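Long-range contacts in putative endonuclease/exonuclease/phosphatase family protein (Bacteroides vulgatus ATCC 8482, PDB 3G6S), which probably cleaves phosphodiester bonds as a nuclease of the endonuclease/exonuclease/phosphatase family, although its substrate is not established: residues T8-Y13 / G43-L48; V67-G72 / V113-A118; N136-H141 / T170-V175. All coordinates share one frame; numbering follows the deposited sequence.

Contact 1: residues T8-Y13 / G43-L48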
ATOM      1  N   THR A   8      -4.669   0.994   1.698  1.00 20.69           N
ATOM      2  CA  THR A   8      -3.745   0.670   0.619  1.00 12.14           C
ATOM      3  C   THR A   8      -4.522   0.921  -0.668  1.00 16.50           C
ATOM      4  O   THR A   8      -5.675   0.496  -0.792  1.00 19.45           O
ATOM      5  CB  THR A   8      -3.273  -0.807   0.661  1.00 24.97           C
ATOM      6  OG1 THR A   8      -2.388  -1.053  -0.442  1.00 28.29           O
ATOM      7  CG2 THR A   8      -4.459  -1.770   0.572  1.00 15.83           C
ATOM      8  N   PHE A   9      -3.901   1.604  -1.625  1.00 17.23           N
ATOM      9  CA  PHE A   9      -4.595   1.922  -2.859  1.00 16.48           C
ATOM     10  C   PHE A   9      -3.702   2.131  -4.083  1.00 20.80           C
ATOM     11  O   PHE A   9      -2.780   2.950  -4.074  1.00 27.39           O
ATOM     12  CB  PHE A   9      -5.450   3.166  -2.611  1.00 18.85           C
ATOM     13  CG  PHE A   9      -6.288   3.572  -3.777  1.00 28.22           C
ATOM     14  CD1 PHE A   9      -6.957   2.615  -4.532  1.00 32.76           C
ATOM     15  CD2 PHE A   9      -6.440   4.915  -4.101  1.00 33.88           C
ATOM     16  CE1 PHE A   9      -7.770   2.987  -5.601  1.00 49.47           C
ATOM     17  CE2 PHE A   9      -7.251   5.306  -5.169  1.00 44.82           C
ATOM     18  CZ  PHE A   9      -7.921   4.343  -5.922  1.00 50.38           C
ATOM     19  N   ASN A  10      -3.979   1.368  -5.135  1.00 26.87           N
ATOM     20  CA  ASN A  10      -3.244   1.469  -6.398  1.00 27.91           C
ATOM     21  C   ASN A  10      -4.043   2.501  -7.197  1.00 27.12           C
ATOM     22  O   ASN A  10      -5.216   2.287  -7.496  1.00 25.36           O
ATOM     23  CB  ASN A  10      -3.254   0.117  -7.134  1.00 23.67           C
ATOM     24  CG  ASN A  10      -2.385   0.122  -8.398  1.00 31.80           C
ATOM     25  OD1 ASN A  10      -2.311   1.120  -9.122  1.00 29.24           O
ATOM     26  ND2 ASN A  10      -1.750  -1.007  -8.678  1.00 23.35           N
ATOM     27  N   ILE A  11      -3.417   3.615  -7.551  1.00 26.82           N
ATOM     28  CA  ILE A  11      -4.132   4.650  -8.272  1.00 23.61           C
ATOM     29  C   ILE A  11      -4.050   4.584  -9.793  1.00 30.18           C
ATOM     30  O   ILE A  11      -4.652   5.411 -10.473  1.00 37.05           O
ATOM     31  CB  ILE A  11      -3.661   6.035  -7.819  1.00 24.72           C
ATOM     32  CG1 ILE A  11      -2.195   6.236  -8.172  1.00 19.98           C
ATOM     33  CG2 ILE A  11      -3.831   6.167  -6.312  1.00 24.30           C
ATOM     34  CD1 ILE A  11      -1.714   7.629  -7.901  1.00 23.69           C
ATOM     35  N   ARG A  12      -3.325   3.603 -10.329  1.00 32.62           N
ATOM     36  CA  ARG A  12      -3.160   3.462 -11.781  1.00 36.40           C
ATOM     37  C   ARG A  12      -2.322   4.625 -12.311  1.00 36.06           C
ATOM     38  O   ARG A  12      -2.796   5.758 -12.368  1.00 37.07           O
ATOM     39  CB  ARG A  12      -4.522   3.458 -12.479  1.00 28.34           C
ATOM     40  CG  ARG A  12      -4.432   3.529 -13.987  1.00 37.03           C
ATOM     41  CD  ARG A  12      -3.807   2.290 -14.583  1.00 25.97           C
ATOM     42  NE  ARG A  12      -3.543   2.488 -16.003  1.00 45.20           N
ATOM     43  CZ  ARG A  12      -3.022   1.572 -16.813  1.00 40.24           C
ATOM     44  NH1 ARG A  12      -2.703   0.371 -16.352  1.00 44.89           N
ATOM     45  NH2 ARG A  12      -2.813   1.862 -18.090  1.00 40.35           N
ATOM     46  N   TYR A  13      -1.087   4.346 -12.710  1.00 30.87           N
ATOM     47  CA  TYR A  13      -0.211   5.400 -13.203  1.00 37.20           C
ATOM     48  C   TYR A  13      -0.843   6.218 -14.329  1.00 36.37           C
ATOM     49  O   TYR A  13      -1.701   5.728 -15.069  1.00 34.44           O
ATOM     50  CB  TYR A  13       1.129   4.811 -13.661  1.00 31.91           C
ATOM     51  CG  TYR A  13       1.067   4.076 -14.973  1.00 40.36           C
ATOM     52  CD1 TYR A  13       1.261   4.748 -16.180  1.00 35.15           C
ATOM     53  CD2 TYR A  13       0.814   2.708 -15.013  1.00 42.33           C
ATOM     54  CE1 TYR A  13       1.207   4.072 -17.394  1.00 41.59           C
ATOM     55  CE2 TYR A  13       0.756   2.022 -16.221  1.00 41.65           C
ATOM     56  CZ  TYR A  13       0.954   2.706 -17.407  1.00 47.96           C
ATOM     57  OH  TYR A  13       0.903   2.029 -18.609  1.00 57.20           O
ATOM     58  N   GLY A  43      -0.962   3.923   1.841  1.00 21.42           N
ATOM     59  CA  GLY A  43       0.162   3.440   1.067  1.00 17.98           C
ATOM     60  C   GLY A  43      -0.408   3.274  -0.327  1.00 28.16           C
ATOM     61  O   GLY A  43      -1.343   2.497  -0.514  1.00 28.33           O
HETATM   62  N   MSE A  44       0.116   4.005  -1.305  1.00 33.00           N
HETATM   63  CA  MSE A  44      -0.403   3.919  -2.668  1.00 29.15           C
HETATM   64  C   MSE A  44       0.613   3.330  -3.633  1.00 28.16           C
HETATM   65  O   MSE A  44       1.814   3.481  -3.439  1.00 36.62           O
HETATM   66  CB  MSE A  44      -0.809   5.311  -3.151  1.00 23.11           C
HETATM   67  CG  MSE A  44      -1.830   5.987  -2.260  1.00 38.91           C
HETATM   68 SE   MSE A  44      -2.141   7.862  -2.712  1.00 61.54          SE
HETATM   69  CE  MSE A  44      -3.920   7.730  -3.411  1.00 52.52           C
ATOM     70  N   GLN A  45       0.137   2.652  -4.671  1.00 31.87           N
ATOM     71  CA  GLN A  45       1.050   2.079  -5.652  1.00 33.35           C
ATOM     72  C   GLN A  45       0.837   2.714  -7.032  1.00 34.29           C
ATOM     73  O   GLN A  45      -0.168   3.392  -7.259  1.00 33.89           O
ATOM     74  CB  GLN A  45       0.865   0.559  -5.737  1.00 32.11           C
ATOM     75  CG  GLN A  45       0.988  -0.188  -4.406  1.00 27.85           C
ATOM     76  CD  GLN A  45      -0.244  -0.016  -3.521  1.00 34.60           C
ATOM     77  OE1 GLN A  45      -1.369  -0.002  -4.016  1.00 27.68           O
ATOM     78  NE2 GLN A  45      -0.037   0.086  -2.207  1.00 27.09           N
ATOM     79  N   GLU A  46       1.788   2.489  -7.941  1.00 35.53           N
ATOM     80  CA  GLU A  46       1.740   3.031  -9.306  1.00 32.76           C
ATOM     81  C   GLU A  46       1.568   4.551  -9.338  1.00 30.42           C
ATOM     82  O   GLU A  46       0.689   5.070 -10.017  1.00 32.76           O
ATOM     83  CB  GLU A  46       0.603   2.379 -10.115  1.00 26.23           C
ATOM     84  CG  GLU A  46       0.704   0.866 -10.287  1.00 39.07           C
ATOM     85  CD  GLU A  46      -0.245   0.313 -11.350  1.00 50.40           C
ATOM     86  OE1 GLU A  46      -0.537  -0.909 -11.321  1.00 49.59           O
ATOM     87  OE2 GLU A  46      -0.693   1.093 -12.228  1.00 53.34           O
ATOM     88  N   VAL A  47       2.404   5.268  -8.605  1.00 27.67           N
ATOM     89  CA  VAL A  47       2.282   6.716  -8.574  1.00 33.25           C
ATOM     90  C   VAL A  47       3.467   7.397  -9.270  1.00 38.24           C
ATOM     91  O   VAL A  47       4.609   7.308  -8.812  1.00 43.24           O
ATOM     92  CB  VAL A  47       2.164   7.210  -7.107  1.00 32.46           C
ATOM     93  CG1 VAL A  47       1.800   8.679  -7.069  1.00 25.80           C
ATOM     94  CG2 VAL A  47       1.112   6.375  -6.359  1.00 24.46           C
ATOM     95  N   LEU A  48       3.204   8.064 -10.391  1.00 42.11           N
ATOM     96  CA  LEU A  48       4.269   8.756 -11.114  1.00 40.18           C
ATOM     97  C   LEU A  48       4.520  10.113 -10.453  1.00 40.43           C
ATOM     98  O   LEU A  48       3.666  10.636  -9.726  1.00 31.03           O
ATOM     99  CB  LEU A  48       3.885   8.937 -12.589  1.00 32.27           C
ATOM    100  CG  LEU A  48       3.790   7.641 -13.404  1.00 34.98           C
ATOM    101  CD1 LEU A  48       3.314   7.942 -14.816  1.00 32.87           C
ATOM    102  CD2 LEU A  48       5.141   6.951 -13.431  1.00 23.88           C
TER
HETATM  103  O   HOH W   1      -3.411  -1.428  -2.920  1.00 19.61           O
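The carboxylate of E46 is approached from two directions by flat groups of the facing segment. The N10 amide stands steeply to it, the planes 76° apart. N10 ND2 donates to E46 OE1 (2.9 Å) in a nearly straight bond that stays in the amide plane but reaches the oxygen from above the carboxylate plane. The other oxygen, E46 OE2, sits at the edge of the Y13 ring, 3.6 Å from Y13 CD2, and accepts a weak bond from Y13 N. One face of that ring lies against the R12 guanidinium, while the F9 ring meets the methyl CE of selenomethionine M44 at its edge, with F9 CD2 and M44 CE 3.8 Å apart. N10 OD1 accepts from R12 N at 2.9 Å, an Asx turn, and N10 ND2 also binds D172 OD2.

Q45 folds back at its second torsion (chi2 75°), and Q45 NE2 donates a hydrogen bond to T8 OG1 (3.2 Å). A water closes this ring, accepting from T8 OG1 and donating to Q45 OE1. On the other face of the sheet, F9 and M44 pack against V30 of helix 27-36, and beyond the strand ends I11 CD1 reaches V47 CG2 at 3.5 Å. The strands run parallel, joined by F9 N to G43 O, Q45 N to F9 O and I11 N to Q45 O. They belong to a beta-alpha-beta unit in the DNase I-like fold, and in relatives the asparagine and glutamate at such strand ends belong to the metal-binding catalytic centre, consistent with the placing of N10 and E46.

Contact 2: residues V67-G72 / V113-A118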
ATOM      1  N   VAL A  67      10.343   7.656  -3.238  1.00 36.65           N
ATOM      2  CA  VAL A  67      11.069   8.104  -4.417  1.00 39.29           C
ATOM      3  C   VAL A  67      10.764   7.212  -5.617  1.00 41.01           C
ATOM      4  O   VAL A  67      10.107   6.177  -5.479  1.00 39.75           O
ATOM      5  CB  VAL A  67      12.593   8.105  -4.157  1.00 37.39           C
ATOM      6  CG1 VAL A  67      12.925   9.057  -3.013  1.00 28.35           C
ATOM      7  CG2 VAL A  67      13.060   6.698  -3.827  1.00 28.84           C
ATOM      8  N   GLY A  68      11.241   7.621  -6.790  1.00 37.87           N
ATOM      9  CA  GLY A  68      11.016   6.840  -7.994  1.00 31.13           C
ATOM     10  C   GLY A  68      11.781   5.536  -7.918  1.00 34.78           C
ATOM     11  O   GLY A  68      12.896   5.504  -7.399  1.00 42.43           O
ATOM     12  N   ARG A  69      11.200   4.460  -8.433  1.00 22.32           N
ATOM     13  CA  ARG A  69      11.855   3.159  -8.382  1.00 33.43           C
ATOM     14  C   ARG A  69      12.911   2.911  -9.461  1.00 38.18           C
ATOM     15  O   ARG A  69      13.515   1.842  -9.494  1.00 39.74           O
ATOM     16  CB  ARG A  69      10.806   2.046  -8.443  1.00 28.69           C
ATOM     17  CG  ARG A  69       9.975   2.043  -9.717  1.00 31.80           C
ATOM     18  CD  ARG A  69       8.917   0.974  -9.650  1.00 31.50           C
ATOM     19  NE  ARG A  69       8.145   0.876 -10.883  1.00 35.89           N
ATOM     20  CZ  ARG A  69       7.184  -0.017 -11.084  1.00 31.61           C
ATOM     21  NH1 ARG A  69       6.538  -0.036 -12.236  1.00 40.92           N
ATOM     22  NH2 ARG A  69       6.867  -0.889 -10.136  1.00 37.17           N
ATOM     23  N   ASP A  70      13.143   3.881 -10.340  1.00 41.45           N
ATOM     24  CA  ASP A  70      14.130   3.697 -11.399  1.00 48.00           C
ATOM     25  C   ASP A  70      15.511   4.256 -11.053  1.00 51.64           C
ATOM     26  O   ASP A  70      16.527   3.619 -11.329  1.00 47.49           O
ATOM     27  CB  ASP A  70      13.632   4.322 -12.708  1.00 47.94           C
ATOM     28  CG  ASP A  70      12.477   3.544 -13.329  1.00 57.94           C
ATOM     29  OD1 ASP A  70      12.551   2.295 -13.406  1.00 55.38           O
ATOM     30  OD2 ASP A  70      11.491   4.177 -13.757  1.00 59.85           O
ATOM     31  N   ASP A  71      15.545   5.439 -10.445  1.00 51.64           N
ATOM     32  CA  ASP A  71      16.802   6.067 -10.077  1.00 46.10           C
ATOM     33  C   ASP A  71      16.775   6.630  -8.662  1.00 46.84           C
ATOM     34  O   ASP A  71      17.536   7.541  -8.331  1.00 46.21           O
ATOM     35  CB  ASP A  71      17.146   7.185 -11.061  1.00 59.58           C
ATOM     36  CG  ASP A  71      16.003   8.167 -11.261  1.00 72.93           C
ATOM     37  OD1 ASP A  71      15.142   8.286 -10.361  1.00 74.88           O
ATOM     38  OD2 ASP A  71      15.971   8.831 -12.324  1.00 81.49           O
ATOM     39  N   GLY A  72      15.891   6.090  -7.833  1.00 45.16           N
ATOM     40  CA  GLY A  72      15.785   6.550  -6.457  1.00 46.10           C
ATOM     41  C   GLY A  72      15.514   8.034  -6.285  1.00 47.03           C
ATOM     42  O   GLY A  72      15.742   8.591  -5.209  1.00 45.71           O
ATOM     43  N   VAL A 113      10.310  -8.885 -13.533  1.00 50.63           N
ATOM     44  CA  VAL A 113      10.148  -8.434 -14.908  1.00 52.54           C
ATOM     45  C   VAL A 113      10.252  -6.911 -14.940  1.00 54.09           C
ATOM     46  O   VAL A 113      10.568  -6.318 -15.973  1.00 54.08           O
ATOM     47  CB  VAL A 113       8.781  -8.875 -15.483  1.00 53.97           C
ATOM     48  CG1 VAL A 113       8.486  -8.127 -16.766  1.00 59.26           C
ATOM     49  CG2 VAL A 113       8.796 -10.368 -15.754  1.00 52.44           C
ATOM     50  N   CYS A 114       9.987  -6.294 -13.790  1.00 54.05           N
ATOM     51  CA  CYS A 114      10.045  -4.842 -13.623  1.00 53.61           C
ATOM     52  C   CYS A 114      10.667  -4.543 -12.266  1.00 50.11           C
ATOM     53  O   CYS A 114      10.428  -5.268 -11.299  1.00 57.40           O
ATOM     54  CB  CYS A 114       8.642  -4.228 -13.645  1.00 58.48           C
ATOM     55  SG  CYS A 114       7.703  -4.466 -15.166  1.00 85.48           S
ATOM     56  N   VAL A 115      11.454  -3.477 -12.185  1.00 42.13           N
ATOM     57  CA  VAL A 115      12.076  -3.106 -10.919  1.00 41.37           C
ATOM     58  C   VAL A 115      10.972  -2.843  -9.880  1.00 43.87           C
ATOM     59  O   VAL A 115       9.954  -2.216 -10.182  1.00 40.18           O
ATOM     60  CB  VAL A 115      12.968  -1.845 -11.084  1.00 44.83           C
ATOM     61  CG1 VAL A 115      12.163  -0.691 -11.675  1.00 34.50           C
ATOM     62  CG2 VAL A 115      13.553  -1.443  -9.737  1.00 50.27           C
ATOM     63  N   ARG A 116      11.171  -3.332  -8.661  1.00 34.15           N
ATOM     64  CA  ARG A 116      10.179  -3.155  -7.607  1.00 29.48           C
ATOM     65  C   ARG A 116      10.785  -2.554  -6.336  1.00 35.10           C
ATOM     66  O   ARG A 116      11.986  -2.690  -6.086  1.00 39.04           O
ATOM     67  CB  ARG A 116       9.519  -4.501  -7.294  1.00 25.58           C
ATOM     68  CG  ARG A 116       8.783  -5.119  -8.482  1.00 24.26           C
ATOM     69  CD  ARG A 116       7.584  -4.280  -8.906  1.00 33.90           C
ATOM     70  NE  ARG A 116       7.108  -4.648 -10.237  1.00 53.13           N
ATOM     71  CZ  ARG A 116       5.985  -4.200 -10.792  1.00 57.87           C
ATOM     72  NH1 ARG A 116       5.200  -3.357 -10.132  1.00 59.25           N
ATOM     73  NH2 ARG A 116       5.645  -4.596 -12.015  1.00 53.30           N
ATOM     74  N   ILE A 117       9.959  -1.882  -5.539  1.00 29.88           N
ATOM     75  CA  ILE A 117      10.435  -1.270  -4.303  1.00 26.70           C
ATOM     76  C   ILE A 117       9.430  -1.332  -3.159  1.00 29.72           C
ATOM     77  O   ILE A 117       8.253  -1.669  -3.337  1.00 28.42           O
ATOM     78  CB  ILE A 117      10.765   0.225  -4.488  1.00 28.49           C
ATOM     79  CG1 ILE A 117       9.517   0.971  -4.965  1.00 25.51           C
ATOM     80  CG2 ILE A 117      11.936   0.396  -5.436  1.00 28.86           C
ATOM     81  CD1 ILE A 117       9.702   2.464  -5.103  1.00 18.81           C
ATOM     82  N   ALA A 118       9.922  -0.984  -1.978  1.00 25.77           N
ATOM     83  CA  ALA A 118       9.109  -0.925  -0.773  1.00 27.50           C
ATOM     84  C   ALA A 118       9.541   0.355  -0.061  1.00 24.91           C
ATOM     85  O   ALA A 118      10.730   0.617   0.071  1.00 26.49           O
ATOM     86  CB  ALA A 118       9.377  -2.137   0.110  1.00 18.11           C
TER
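R69 and I117 have the nearest CA atoms, 6.2 Å apart, where the loop from V67 to D70 runs at 163° to V115-I117, nearly antiparallel but too distant for strand pairing. The contact therefore rests on side chains, and R69 carries most of it. Its CB is met by two branches of I117, with CD1 at 3.5 Å from R69 CB and CG2 close by. From there the chain extends (chi2 -176°) past V115, R69 CD coming 3.4 Å from V115 O, and this carbonyl oxygen ends over one face of the R69 guanidinium without a hydrogen bond.

The loop follows strand 62-65, at the edge of one sheet of the DNase I-like beta sandwich, and V115 and R116 lead into I117, where strand 117-125 of the other sheet begins; the contact thus joins loop to strand entry. W97, from the neighbouring strand 88-97, packs on V115 and I117 and donates its indole N-H to R69 O.

At the polar end, two like charges come close, though the exact distance is doubtful. R69 NH2 stands over one face of the R116 guanidinium, 3.0 Å from R116 NH1, which in turn lies at the edge of the R69 group; the planes are 89° apart. A salt bridge from R69 NH1 to E77 probably offsets this repulsion. Nearer the backbone, V115 CG2 lies 3.3 Å from R69 O, and V115 CG1 touches D70 OD1.

Contact 3: residues N136-H141 / T170-V175; sequences NTHFDH and TGDFNV
A parallel strand pair of a beta-alpha-beta unit sets N136-H138 beside T170-D172, with helix 144-161 as the crossover between them. At the N136-T170 pair, T170 OG1 donates to N136 OD1 at 2.9 Å, while N136 ND2 reaches M44 O in the other sheet. T137 O comes within 3.0 Å of G171 CA, an approach that the absence of a side chain at G171 permits.

The second strand ends at D172; G171-N174 is the GDFN sequence familiar from the EEP family, whose aspartate and asparagine lie at the active centre in relatives. D172 O takes F139 N almost head-on, at 2.8 Å, and a weaker bond from H138 ND1. The H138 ring lies alongside the D172 carboxylate, their planes 29° apart. D172 OD1 accepts from N174 N, forming an Asx turn; the N174 side chain points to the first segment, where N174 ND2 lies 2.7 Å from F139 O in a bent, weak bond and N174 CG packs on H141 CB.

Away from H138 and D172, F173 and F139 form an edge-to-face pair. F173 CD2 stands 3.7 Å above the centre of the F139 ring, with planes at 58°, and F227 adds another edge-to-face neighbour to F173.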
ATOM      1  N   ASN A 136       4.962   0.066   2.678  1.00 21.98           N
ATOM      2  CA  ASN A 136       4.113   0.053   1.497  1.00 20.74           C
ATOM      3  C   ASN A 136       4.928  -0.464   0.332  1.00 25.27           C
ATOM      4  O   ASN A 136       6.038   0.006   0.090  1.00 27.62           O
ATOM      5  CB  ASN A 136       3.635   1.464   1.183  1.00 16.86           C
ATOM      6  CG  ASN A 136       2.642   1.483   0.060  1.00 31.76           C
ATOM      7  OD1 ASN A 136       1.652   0.741   0.091  1.00 29.48           O
ATOM      8  ND2 ASN A 136       2.882   2.329  -0.945  1.00 21.59           N
ATOM      9  N   THR A 137       4.382  -1.416  -0.409  1.00 24.14           N
ATOM     10  CA  THR A 137       5.143  -1.970  -1.511  1.00 27.07           C
ATOM     11  C   THR A 137       4.292  -2.348  -2.729  1.00 22.81           C
ATOM     12  O   THR A 137       3.069  -2.264  -2.678  1.00 26.26           O
ATOM     13  CB  THR A 137       5.933  -3.196  -0.997  1.00 23.81           C
ATOM     14  OG1 THR A 137       6.729  -3.741  -2.054  1.00 31.87           O
ATOM     15  CG2 THR A 137       4.981  -4.252  -0.475  1.00 17.50           C
ATOM     16  N   HIS A 138       4.955  -2.746  -3.817  1.00 25.87           N
ATOM     17  CA  HIS A 138       4.300  -3.173  -5.068  1.00 29.26           C
ATOM     18  C   HIS A 138       5.092  -4.354  -5.632  1.00 29.88           C
ATOM     19  O   HIS A 138       6.210  -4.176  -6.102  1.00 30.85           O
ATOM     20  CB  HIS A 138       4.298  -2.046  -6.106  1.00 23.66           C
ATOM     21  CG  HIS A 138       3.370  -2.286  -7.255  1.00 28.64           C
ATOM     22  ND1 HIS A 138       2.719  -3.487  -7.441  1.00 40.69           N
ATOM     23  CD2 HIS A 138       2.950  -1.471  -8.251  1.00 33.88           C
ATOM     24  CE1 HIS A 138       1.931  -3.398  -8.503  1.00 26.37           C
ATOM     25  NE2 HIS A 138       2.053  -2.188  -9.011  1.00 26.37           N
ATOM     26  N   PHE A 139       4.513  -5.555  -5.580  1.00 38.00           N
ATOM     27  CA  PHE A 139       5.171  -6.778  -6.061  1.00 34.73           C
ATOM     28  C   PHE A 139       5.132  -7.001  -7.577  1.00 38.71           C
ATOM     29  O   PHE A 139       4.351  -6.372  -8.293  1.00 36.19           O
ATOM     30  CB  PHE A 139       4.550  -7.995  -5.366  1.00 31.42           C
ATOM     31  CG  PHE A 139       5.130  -8.288  -4.007  1.00 32.23           C
ATOM     32  CD1 PHE A 139       5.616  -7.268  -3.199  1.00 37.31           C
ATOM     33  CD2 PHE A 139       5.160  -9.589  -3.521  1.00 40.58           C
ATOM     34  CE1 PHE A 139       6.124  -7.547  -1.930  1.00 36.42           C
ATOM     35  CE2 PHE A 139       5.665  -9.869  -2.253  1.00 31.80           C
ATOM     36  CZ  PHE A 139       6.145  -8.848  -1.460  1.00 37.90           C
ATOM     37  N   ASP A 140       5.992  -7.906  -8.051  1.00 37.03           N
ATOM     38  CA  ASP A 140       6.076  -8.262  -9.468  1.00 39.49           C
ATOM     39  C   ASP A 140       4.964  -9.263  -9.804  1.00 40.91           C
ATOM     40  O   ASP A 140       4.719 -10.202  -9.049  1.00 40.41           O
ATOM     41  CB  ASP A 140       7.435  -8.900  -9.775  1.00 45.15           C
ATOM     42  CG  ASP A 140       7.611  -9.235 -11.256  1.00 55.82           C
ATOM     43  OD1 ASP A 140       8.578  -9.944 -11.596  1.00 62.51           O
ATOM     44  OD2 ASP A 140       6.793  -8.786 -12.087  1.00 60.74           O
ATOM     45  N   HIS A 141       4.300  -9.066 -10.939  1.00 35.66           N
ATOM     46  CA  HIS A 141       3.220  -9.956 -11.349  1.00 44.44           C
ATOM     47  C   HIS A 141       3.729 -11.225 -12.031  1.00 39.48           C
ATOM     48  O   HIS A 141       3.058 -12.263 -12.013  1.00 33.56           O
ATOM     49  CB  HIS A 141       2.265  -9.226 -12.284  1.00 35.32           C
ATOM     50  CG  HIS A 141       2.943  -8.607 -13.458  1.00 35.97           C
ATOM     51  ND1 HIS A 141       2.661  -8.971 -14.759  1.00 36.44           N
ATOM     52  CD2 HIS A 141       3.901  -7.658 -13.532  1.00 35.38           C
ATOM     53  CE1 HIS A 141       3.420  -8.270 -15.580  1.00 40.00           C
ATOM     54  NE2 HIS A 141       4.183  -7.464 -14.862  1.00 36.23           N
ATOM     55  N   THR A 170       1.265  -2.700   3.565  1.00 20.51           N
ATOM     56  CA  THR A 170       0.227  -2.539   2.567  1.00 24.13           C
ATOM     57  C   THR A 170       0.862  -2.610   1.194  1.00 23.36           C
ATOM     58  O   THR A 170       2.084  -2.487   1.048  1.00 16.93           O
ATOM     59  CB  THR A 170      -0.484  -1.165   2.686  1.00 25.68           C
ATOM     60  OG1 THR A 170       0.479  -0.107   2.571  1.00 21.73           O
ATOM     61  CG2 THR A 170      -1.216  -1.056   3.998  1.00 28.99           C
ATOM     62  N   GLY A 171       0.020  -2.803   0.185  1.00 29.99           N
ATOM     63  CA  GLY A 171       0.520  -2.842  -1.170  1.00 30.13           C
ATOM     64  C   GLY A 171      -0.246  -3.723  -2.120  1.00 29.68           C
ATOM     65  O   GLY A 171      -1.227  -4.372  -1.753  1.00 31.16           O
ATOM     66  N   ASP A 172       0.214  -3.719  -3.364  1.00 35.30           N
ATOM     67  CA  ASP A 172      -0.367  -4.526  -4.411  1.00 23.59           C
ATOM     68  C   ASP A 172       0.596  -5.685  -4.574  1.00 28.29           C
ATOM     69  O   ASP A 172       1.768  -5.492  -4.897  1.00 25.44           O
ATOM     70  CB  ASP A 172      -0.431  -3.743  -5.715  1.00 31.60           C
ATOM     71  CG  ASP A 172      -1.226  -4.458  -6.776  1.00 35.09           C
ATOM     72  OD1 ASP A 172      -1.063  -5.694  -6.917  1.00 26.94           O
ATOM     73  OD2 ASP A 172      -2.011  -3.780  -7.472  1.00 39.99           O
ATOM     74  N   PHE A 173       0.104  -6.890  -4.360  1.00 23.63           N
ATOM     75  CA  PHE A 173       0.958  -8.045  -4.482  1.00 29.59           C
ATOM     76  C   PHE A 173       0.800  -8.825  -5.784  1.00 35.99           C
ATOM     77  O   PHE A 173       1.538  -9.782  -6.031  1.00 40.13           O
ATOM     78  CB  PHE A 173       0.733  -8.953  -3.278  1.00 27.42           C
ATOM     79  CG  PHE A 173       0.993  -8.274  -1.970  1.00 32.86           C
ATOM     80  CD1 PHE A 173       0.084  -7.342  -1.462  1.00 34.18           C
ATOM     81  CD2 PHE A 173       2.181  -8.515  -1.274  1.00 30.18           C
ATOM     82  CE1 PHE A 173       0.351  -6.654  -0.279  1.00 35.41           C
ATOM     83  CE2 PHE A 173       2.466  -7.834  -0.087  1.00 27.99           C
ATOM     84  CZ  PHE A 173       1.546  -6.894   0.414  1.00 38.43           C
ATOM     85  N   ASN A 174      -0.156  -8.419  -6.612  1.00 30.02           N
ATOM     86  CA  ASN A 174      -0.394  -9.085  -7.884  1.00 30.26           C
ATOM     87  C   ASN A 174      -0.674 -10.571  -7.763  1.00 32.73           C
ATOM     88  O   ASN A 174      -0.314 -11.348  -8.644  1.00 35.06           O
ATOM     89  CB  ASN A 174       0.787  -8.891  -8.834  1.00 30.18           C
ATOM     90  CG  ASN A 174       0.795  -7.535  -9.477  1.00 32.02           C
ATOM     91  OD1 ASN A 174      -0.215  -7.086 -10.031  1.00 36.88           O
ATOM     92  ND2 ASN A 174       1.943  -6.873  -9.431  1.00 39.61           N
ATOM     93  N   VAL A 175      -1.285 -10.979  -6.661  1.00 41.50           N
ATOM     94  CA  VAL A 175      -1.631 -12.386  -6.470  1.00 35.63           C
ATOM     95  C   VAL A 175      -2.801 -12.473  -5.511  1.00 29.93           C
ATOM     96  O   VAL A 175      -3.159 -11.494  -4.854  1.00 29.91           O
ATOM     97  CB  VAL A 175      -0.442 -13.215  -5.908  1.00 34.74           C
ATOM     98  CG1 VAL A 175       0.589 -13.443  -7.001  1.00 30.58           C
ATOM     99  CG2 VAL A 175       0.193 -12.501  -4.723  1.00 29.20           C
TER

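Contacts 1 and 3 are buried counterparts, each formed by the two parallel strands of a beta-alpha-beta unit, but in different sheets; they touch directly, so that polar strand ends from both gather in one place. Contact 2 lies farther out, about 15 Å from the centre of the chain to its own centre, and is partly exposed. Its segment 113-118 enters the sheet of contact 3, since strands 117-125 and 131-138 are neighbours, and T137 OG1 bonds to I117 O. Chemistry follows place: the inner contacts combine backbone ladders with directed amide, carboxylate and hydroxyl bonds, whereas the outer one relies on aliphatic contact and an arginine pair probably offset by E77.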